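Local coordinates for protein 3-oxo-tetronate kinase (Cupriavidus necator, PDB 5DMH) that phosphorylates 3-oxo-tetronate at the expense of ATP, giving 3-oxo-tetronate 4-phosphate and ADP, at residues 55-64 against 73-82; 31-39 against 104-115. One frame throughout, in Å; residues are numbered along the deposited sequence.

Contact 1: 55-64 against 73-82; sequences GMRTVQTIGL and IGEADALVVA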
# COMPACT_ATOMS: atom_id res chain seq x y z
N GLY A 55 -15.54 -10.01 -3.56
CA GLY A 55 -15.92 -11.40 -3.61
C GLY A 55 -14.79 -12.40 -3.78
O GLY A 55 -15.06 -13.52 -4.19
N MSE A 56 -13.54 -12.02 -3.50
CA MSE A 56 -12.45 -13.00 -3.56
C MSE A 56 -11.84 -13.22 -2.17
O MSE A 56 -11.41 -12.28 -1.54
CB MSE A 56 -11.35 -12.57 -4.53
CG MSE A 56 -11.70 -12.73 -5.99
SE MSE A 56 -10.15 -12.24 -7.14
CE MSE A 56 -9.50 -14.04 -7.54
N ARG A 57 -11.89 -14.46 -1.69
CA ARG A 57 -11.23 -14.78 -0.43
C ARG A 57 -9.74 -14.49 -0.64
O ARG A 57 -9.15 -14.94 -1.61
CB ARG A 57 -11.44 -16.24 -0.06
CG ARG A 57 -12.86 -16.52 0.35
CD ARG A 57 -13.11 -17.98 0.62
NE ARG A 57 -14.47 -18.16 1.11
CZ ARG A 57 -15.07 -19.34 1.26
NH1 ARG A 57 -14.42 -20.46 0.96
NH2 ARG A 57 -16.31 -19.39 1.71
N THR A 58 -9.17 -13.71 0.26
CA THR A 58 -7.81 -13.23 0.08
C THR A 58 -6.97 -13.46 1.31
O THR A 58 -7.44 -13.27 2.41
CB THR A 58 -7.81 -11.74 -0.25
OG1 THR A 58 -8.54 -11.52 -1.46
CG2 THR A 58 -6.38 -11.19 -0.44
N VAL A 59 -5.73 -13.91 1.10
CA VAL A 59 -4.74 -13.99 2.18
C VAL A 59 -3.55 -13.08 1.85
O VAL A 59 -3.05 -13.07 0.73
CB VAL A 59 -4.26 -15.43 2.41
CG1 VAL A 59 -3.02 -15.45 3.32
CG2 VAL A 59 -5.40 -16.28 3.02
N GLN A 60 -3.15 -12.27 2.83
CA GLN A 60 -1.98 -11.42 2.68
C GLN A 60 -0.81 -12.09 3.40
O GLN A 60 -0.93 -12.46 4.57
CB GLN A 60 -2.21 -10.03 3.27
CG GLN A 60 -0.95 -9.21 3.36
CD GLN A 60 -1.23 -7.77 3.64
OE1 GLN A 60 -2.32 -7.27 3.34
NE2 GLN A 60 -0.26 -7.07 4.22
N THR A 61 0.31 -12.25 2.70
CA THR A 61 1.51 -12.80 3.30
C THR A 61 2.53 -11.69 3.45
O THR A 61 2.55 -10.75 2.67
CB THR A 61 2.13 -13.94 2.44
OG1 THR A 61 2.58 -13.42 1.19
CG2 THR A 61 1.13 -15.06 2.22
N ILE A 62 3.34 -11.80 4.49
CA ILE A 62 4.40 -10.85 4.71
C ILE A 62 5.62 -11.48 4.07
O ILE A 62 6.16 -12.44 4.59
CB ILE A 62 4.62 -10.57 6.21
CG1 ILE A 62 3.34 -10.08 6.85
CG2 ILE A 62 5.71 -9.53 6.40
CD1 ILE A 62 2.71 -8.87 6.15
N GLY A 63 5.99 -10.99 2.89
CA GLY A 63 6.98 -11.67 2.08
C GLY A 63 6.50 -13.06 1.75
O GLY A 63 5.28 -13.33 1.70
N LEU A 64 7.46 -13.96 1.54
CA LEU A 64 7.15 -15.31 1.17
C LEU A 64 7.20 -16.25 2.37
O LEU A 64 8.20 -16.30 3.08
CB LEU A 64 8.11 -15.77 0.09
CG LEU A 64 8.16 -14.84 -1.12
CD1 LEU A 64 9.10 -15.41 -2.18
CD2 LEU A 64 6.75 -14.63 -1.68
N ILE A 73 -4.03 -21.60 3.00
CA ILE A 73 -3.57 -20.67 1.98
C ILE A 73 -3.89 -21.15 0.57
O ILE A 73 -4.13 -20.35 -0.33
CB ILE A 73 -2.05 -20.43 2.10
CG1 ILE A 73 -1.60 -19.29 1.19
CG2 ILE A 73 -1.26 -21.71 1.77
CD1 ILE A 73 -0.48 -18.47 1.78
N GLY A 74 -3.89 -22.47 0.38
CA GLY A 74 -4.26 -23.03 -0.91
C GLY A 74 -5.75 -22.96 -1.14
O GLY A 74 -6.24 -23.40 -2.19
N GLU A 75 -6.48 -22.43 -0.16
CA GLU A 75 -7.93 -22.26 -0.24
C GLU A 75 -8.34 -20.82 -0.62
O GLU A 75 -9.52 -20.53 -0.82
CB GLU A 75 -8.56 -22.64 1.10
CG GLU A 75 -8.12 -24.00 1.63
CD GLU A 75 -8.41 -25.12 0.67
OE1 GLU A 75 -9.59 -25.25 0.28
OE2 GLU A 75 -7.48 -25.87 0.30
N ALA A 76 -7.36 -19.93 -0.70
CA ALA A 76 -7.63 -18.54 -1.09
C ALA A 76 -7.96 -18.43 -2.58
O ALA A 76 -7.52 -19.25 -3.38
CB ALA A 76 -6.44 -17.66 -0.75
N ASP A 77 -8.75 -17.43 -2.94
CA ASP A 77 -8.95 -17.06 -4.34
C ASP A 77 -7.85 -16.12 -4.81
O ASP A 77 -7.45 -16.13 -5.98
CB ASP A 77 -10.31 -16.40 -4.55
CG ASP A 77 -11.46 -17.25 -4.05
OD1 ASP A 77 -11.51 -18.46 -4.37
OD2 ASP A 77 -12.33 -16.70 -3.34
N ALA A 78 -7.37 -15.28 -3.89
CA ALA A 78 -6.34 -14.30 -4.22
C ALA A 78 -5.29 -14.30 -3.15
O ALA A 78 -5.61 -14.51 -1.99
CB ALA A 78 -6.93 -12.88 -4.35
N LEU A 79 -4.04 -14.07 -3.55
CA LEU A 79 -2.92 -13.99 -2.62
C LEU A 79 -2.26 -12.65 -2.83
O LEU A 79 -2.01 -12.27 -3.99
CB LEU A 79 -1.93 -15.11 -2.93
CG LEU A 79 -2.42 -16.55 -2.76
CD1 LEU A 79 -1.40 -17.52 -3.31
CD2 LEU A 79 -2.66 -16.83 -1.31
N VAL A 80 -1.98 -11.94 -1.75
CA VAL A 80 -1.30 -10.65 -1.81
C VAL A 80 0.00 -10.70 -1.03
O VAL A 80 -0.01 -10.81 0.20
CB VAL A 80 -2.16 -9.48 -1.23
CG1 VAL A 80 -1.36 -8.16 -1.29
CG2 VAL A 80 -3.48 -9.32 -2.00
N VAL A 81 1.12 -10.64 -1.75
CA VAL A 81 2.43 -10.61 -1.13
C VAL A 81 2.86 -9.17 -0.81
O VAL A 81 3.06 -8.35 -1.70
CB VAL A 81 3.49 -11.31 -2.04
CG1 VAL A 81 4.88 -11.23 -1.39
CG2 VAL A 81 3.09 -12.74 -2.33
N ALA A 82 3.02 -8.88 0.48
CA ALA A 82 3.50 -7.60 0.93
C ALA A 82 5.03 -7.51 0.94
O ALA A 82 5.72 -8.31 1.60
CB ALA A 82 2.96 -7.34 2.33

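Contact 2: 31-39 against 104-115; sequences RPLLGCIAD and LRAQGCRQFVFK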
# COMPACT_ATOMS: atom_id res chain seq x y z
N ARG A 31 -7.54 -23.84 -6.67
CA ARG A 31 -6.28 -23.13 -6.48
C ARG A 31 -6.50 -21.63 -6.61
O ARG A 31 -7.51 -21.21 -7.19
CB ARG A 31 -5.24 -23.60 -7.50
CG ARG A 31 -4.72 -25.02 -7.23
CD ARG A 31 -3.97 -25.58 -8.43
NE ARG A 31 -2.56 -25.19 -8.45
CZ ARG A 31 -1.71 -25.46 -9.44
NH1 ARG A 31 -2.13 -26.11 -10.52
NH2 ARG A 31 -0.44 -25.07 -9.36
N PRO A 32 -5.59 -20.81 -6.05
CA PRO A 32 -5.70 -19.35 -6.17
C PRO A 32 -5.68 -18.91 -7.64
O PRO A 32 -5.02 -19.53 -8.47
CB PRO A 32 -4.46 -18.83 -5.45
CG PRO A 32 -4.08 -19.92 -4.51
CD PRO A 32 -4.46 -21.20 -5.18
N LEU A 33 -6.42 -17.84 -7.93
CA LEU A 33 -6.59 -17.34 -9.27
C LEU A 33 -5.71 -16.12 -9.53
O LEU A 33 -5.15 -15.98 -10.61
CB LEU A 33 -8.04 -16.94 -9.47
CG LEU A 33 -9.03 -18.10 -9.57
CD1 LEU A 33 -10.45 -17.60 -9.47
CD2 LEU A 33 -8.82 -18.84 -10.88
N LEU A 34 -5.61 -15.26 -8.53
CA LEU A 34 -4.98 -13.96 -8.69
C LEU A 34 -3.83 -13.76 -7.73
O LEU A 34 -4.02 -13.89 -6.51
CB LEU A 34 -6.02 -12.87 -8.46
CG LEU A 34 -5.61 -11.44 -8.80
CD1 LEU A 34 -5.47 -11.24 -10.31
CD2 LEU A 34 -6.65 -10.47 -8.27
N GLY A 35 -2.65 -13.45 -8.26
CA GLY A 35 -1.47 -13.28 -7.43
C GLY A 35 -1.01 -11.83 -7.49
O GLY A 35 -0.87 -11.29 -8.57
N CYS A 36 -0.81 -11.21 -6.33
CA CYS A 36 -0.57 -9.78 -6.27
C CYS A 36 0.72 -9.52 -5.52
O CYS A 36 1.04 -10.23 -4.57
CB CYS A 36 -1.71 -9.07 -5.58
SG CYS A 36 -3.35 -9.49 -6.23
N ILE A 37 1.47 -8.56 -6.00
CA ILE A 37 2.70 -8.14 -5.39
C ILE A 37 2.56 -6.67 -5.07
O ILE A 37 2.42 -5.86 -5.99
CB ILE A 37 3.85 -8.33 -6.36
CG1 ILE A 37 3.96 -9.81 -6.73
CG2 ILE A 37 5.13 -7.83 -5.76
CD1 ILE A 37 4.87 -10.06 -7.92
N ALA A 38 2.61 -6.33 -3.78
CA ALA A 38 2.45 -4.95 -3.34
C ALA A 38 3.77 -4.36 -2.81
O ALA A 38 4.51 -5.01 -2.05
CB ALA A 38 1.37 -4.85 -2.26
N ASP A 39 4.07 -3.14 -3.24
CA ASP A 39 5.31 -2.49 -2.87
C ASP A 39 5.36 -1.85 -1.46
O ASP A 39 6.37 -1.28 -1.08
CB ASP A 39 5.74 -1.48 -3.93
CG ASP A 39 4.99 -0.15 -3.87
OD1 ASP A 39 3.92 -0.02 -3.25
OD2 ASP A 39 5.53 0.80 -4.47
N LEU A 104 4.06 -17.07 -6.46
CA LEU A 104 2.65 -16.96 -6.82
C LEU A 104 2.28 -17.90 -7.96
O LEU A 104 1.24 -18.56 -7.90
CB LEU A 104 2.32 -15.51 -7.20
CG LEU A 104 2.31 -14.55 -6.01
CD1 LEU A 104 2.24 -13.14 -6.56
CD2 LEU A 104 1.14 -14.81 -5.05
N ARG A 105 3.14 -17.99 -8.97
CA ARG A 105 2.89 -18.88 -10.09
C ARG A 105 2.82 -20.33 -9.61
O ARG A 105 1.95 -21.09 -10.01
CB ARG A 105 3.99 -18.75 -11.14
CG ARG A 105 4.19 -17.40 -11.72
CD ARG A 105 5.39 -17.37 -12.65
NE ARG A 105 4.96 -17.61 -14.01
CZ ARG A 105 5.63 -17.26 -15.10
NH1 ARG A 105 6.80 -16.62 -15.02
NH2 ARG A 105 5.09 -17.51 -16.27
N ALA A 106 3.75 -20.68 -8.74
CA ALA A 106 3.83 -22.02 -8.17
C ALA A 106 2.62 -22.39 -7.33
O ALA A 106 2.34 -23.58 -7.18
CB ALA A 106 5.08 -22.14 -7.36
N GLN A 107 1.94 -21.40 -6.75
CA GLN A 107 0.68 -21.65 -6.06
C GLN A 107 -0.48 -21.82 -7.04
O GLN A 107 -1.58 -22.20 -6.64
CB GLN A 107 0.33 -20.53 -5.06
CG GLN A 107 1.45 -20.08 -4.12
CD GLN A 107 2.23 -21.23 -3.52
OE1 GLN A 107 1.68 -22.06 -2.80
NE2 GLN A 107 3.54 -21.29 -3.81
N GLY A 108 -0.26 -21.51 -8.32
CA GLY A 108 -1.28 -21.77 -9.33
C GLY A 108 -1.98 -20.53 -9.91
O GLY A 108 -2.92 -20.64 -10.71
N CYS A 109 -1.53 -19.35 -9.51
CA CYS A 109 -2.19 -18.12 -9.97
C CYS A 109 -2.11 -17.97 -11.49
O CYS A 109 -1.11 -18.35 -12.11
CB CYS A 109 -1.55 -16.92 -9.31
SG CYS A 109 -1.74 -16.87 -7.52
N ARG A 110 -3.17 -17.37 -12.06
CA ARG A 110 -3.38 -17.22 -13.51
C ARG A 110 -3.14 -15.81 -14.02
O ARG A 110 -2.89 -15.61 -15.21
CB ARG A 110 -4.84 -17.54 -13.84
CG ARG A 110 -5.16 -19.00 -13.99
CD ARG A 110 -6.65 -19.22 -13.88
NE ARG A 110 -6.96 -20.63 -13.68
CZ ARG A 110 -7.65 -21.38 -14.53
NH1 ARG A 110 -7.87 -22.66 -14.24
NH2 ARG A 110 -8.13 -20.88 -15.66
N GLN A 111 -3.34 -14.84 -13.14
CA GLN A 111 -3.18 -13.43 -13.48
C GLN A 111 -2.53 -12.76 -12.29
O GLN A 111 -2.67 -13.22 -11.16
CB GLN A 111 -4.53 -12.79 -13.76
CG GLN A 111 -4.47 -11.36 -14.19
CD GLN A 111 -5.85 -10.82 -14.56
OE1 GLN A 111 -6.79 -10.92 -13.78
NE2 GLN A 111 -5.97 -10.27 -15.77
N PHE A 112 -1.80 -11.69 -12.56
CA PHE A 112 -0.99 -11.04 -11.54
C PHE A 112 -1.25 -9.56 -11.51
O PHE A 112 -1.58 -8.94 -12.54
CB PHE A 112 0.48 -11.35 -11.81
CG PHE A 112 0.75 -12.81 -11.90
CD1 PHE A 112 0.60 -13.48 -13.11
CD2 PHE A 112 1.07 -13.54 -10.77
CE1 PHE A 112 0.81 -14.84 -13.18
CE2 PHE A 112 1.28 -14.92 -10.83
CZ PHE A 112 1.14 -15.57 -12.02
N VAL A 113 -1.19 -9.02 -10.30
CA VAL A 113 -1.30 -7.58 -10.09
C VAL A 113 -0.05 -7.06 -9.38
O VAL A 113 0.39 -7.66 -8.40
CB VAL A 113 -2.52 -7.22 -9.24
CG1 VAL A 113 -2.48 -5.71 -8.84
CG2 VAL A 113 -3.80 -7.54 -10.00
N PHE A 114 0.54 -6.01 -9.94
CA PHE A 114 1.59 -5.23 -9.28
C PHE A 114 0.95 -4.00 -8.71
O PHE A 114 0.41 -3.13 -9.42
CB PHE A 114 2.75 -4.92 -10.23
CG PHE A 114 3.77 -3.95 -9.70
CD1 PHE A 114 4.22 -3.99 -8.40
CD2 PHE A 114 4.33 -3.02 -10.57
CE1 PHE A 114 5.21 -3.11 -7.97
CE2 PHE A 114 5.31 -2.14 -10.15
CZ PHE A 114 5.74 -2.17 -8.83
N LYS A 115 1.00 -3.93 -7.39
CA LYS A 115 0.32 -2.89 -6.65
C LYS A 115 1.31 -1.88 -6.05
O LYS A 115 2.22 -2.22 -5.31
CB LYS A 115 -0.52 -3.53 -5.54
CG LYS A 115 -0.93 -2.64 -4.36
CD LYS A 115 -2.04 -1.66 -4.74
CE LYS A 115 -2.43 -0.72 -3.59
NZ LYS A 115 -1.34 0.22 -3.23
O HOH W 1 1.30 -0.69 -2.29

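Contact 1: 55-64 against 73-82
The carboxylate of Asp77 receives the backbone N-H of Arg57: Arg57 N lies 2.8 Å from Asp77 OD2, on the anti side and 22° out of the carboxylate plane. The guanidinium of Arg57 is turned to within 16° of that plane, yet its extended chain carries it off, leaving Arg57 NE 5.1 Å from Asp77 OD2; the salt bridge of Asp77 OD1 is with Arg275. Arg57 O takes two bonds in turn, from Asp77 N and Ala78 N, just ahead of the first bridge of the strand pairing, Thr58 with Ala78. The selenomethionine at Met56 crosses Asp77, its CE 3.3 Å from Asp77 O. The other flat group, the amide of Gln60, rests its NE2 3.7 Å from Ala82 CB; this buried nitrogen has no hydrogen-bonding partner in the model. On the opposite face, Thr61 OG1 sits between its own backbone N and carbonyl carbon (chi1 65°), from where it donates to Gly63 O at 2.7 Å, while Thr61 CG2 meets Ile73 CD1 at 3.8 Å, the two side chains almost perpendicular. Leu64 CD2 touches Val81 CG1 at 3.9 Å. Strands 58-62 and 78-82 thus form a parallel pair joined by a connection without a helix, in the sugar-binding N-terminal domain; the far side of 58-62 pairs antiparallel with strand 407-415, linking the pair to C-terminal strands.

Contact 2: 31-39 against 104-115
Strands 34-38 and 111-115 run parallel, their axes 4.5 Å apart at closest and inclined by 17°, and backbone bonds alternate between them from Leu33 O, which Arg110 N reaches at 2.8 Å, to Asp39 N on Lys115 O. Gly35, without a side chain, leaves its place to Cys109 and Leu104: Cys109 SG comes to 3.6 Å from Gly35 CA, and Leu104 CD1 goes on to touch Ile37 CG1 at 3.8 Å. At the N-terminal end of 31-39, the Arg31 guanidinium lies with one face on Gly108, Arg31 NH2 being 3.4 Å from Gly108 CA, and has Ala106 O at its edge; Gly108 closes helix 90-106 with a Schellman motif. Leu33 and Arg110 lie alongside each other, as do Leu34 and Gln111, with Leu34 CD1 3.7 Å from Gln111 OE1, while Gln111 NE2 donates to Leu249 O. Phe114 CD1 lies 3.5 Å from Ile37 O, which is at the ring edge. At the C-terminal end the Lys115 chain, bent at chi2 and chi4, leads to a water that accepts from Lys115 NZ and donates to Asp39 OD1, itself salt-bridged to Arg86. Helix 41-53 packs on the face bearing Leu34, Cys36, Ala38 and Lys115; helices 90-106 and 128-139 cover the face of Ile37, Phe112 and Phe114, and strand 78-82 flanks 34-38 on its far side.

How the contacts relate
Contacts 1 and 2, their centres about 8 Å apart, are two steps across one run of parallel strands, in the order 111-115, 34-38, 78-82, 58-62. The join lies between 34-38 and 78-82, where Leu33 N to Asp77 O and Cys36 N to Leu79 O, each 2.8 Å, are probable hydrogen bonds. Leu79 CB also packs 3.7 Å from Leu104 CD2, so the end of helix 90-106, itself part of contact 2, also reaches contact 1. The C-terminal ends of 34-38 and 78-82 lie toward the nucleotide: the side chain of Asp39 is about 9 Å from bound ADP and about 7 Å from that of Glu394, an inferred ATP-binding residue, whereas that of Ala82 is about 13 Å from ADP.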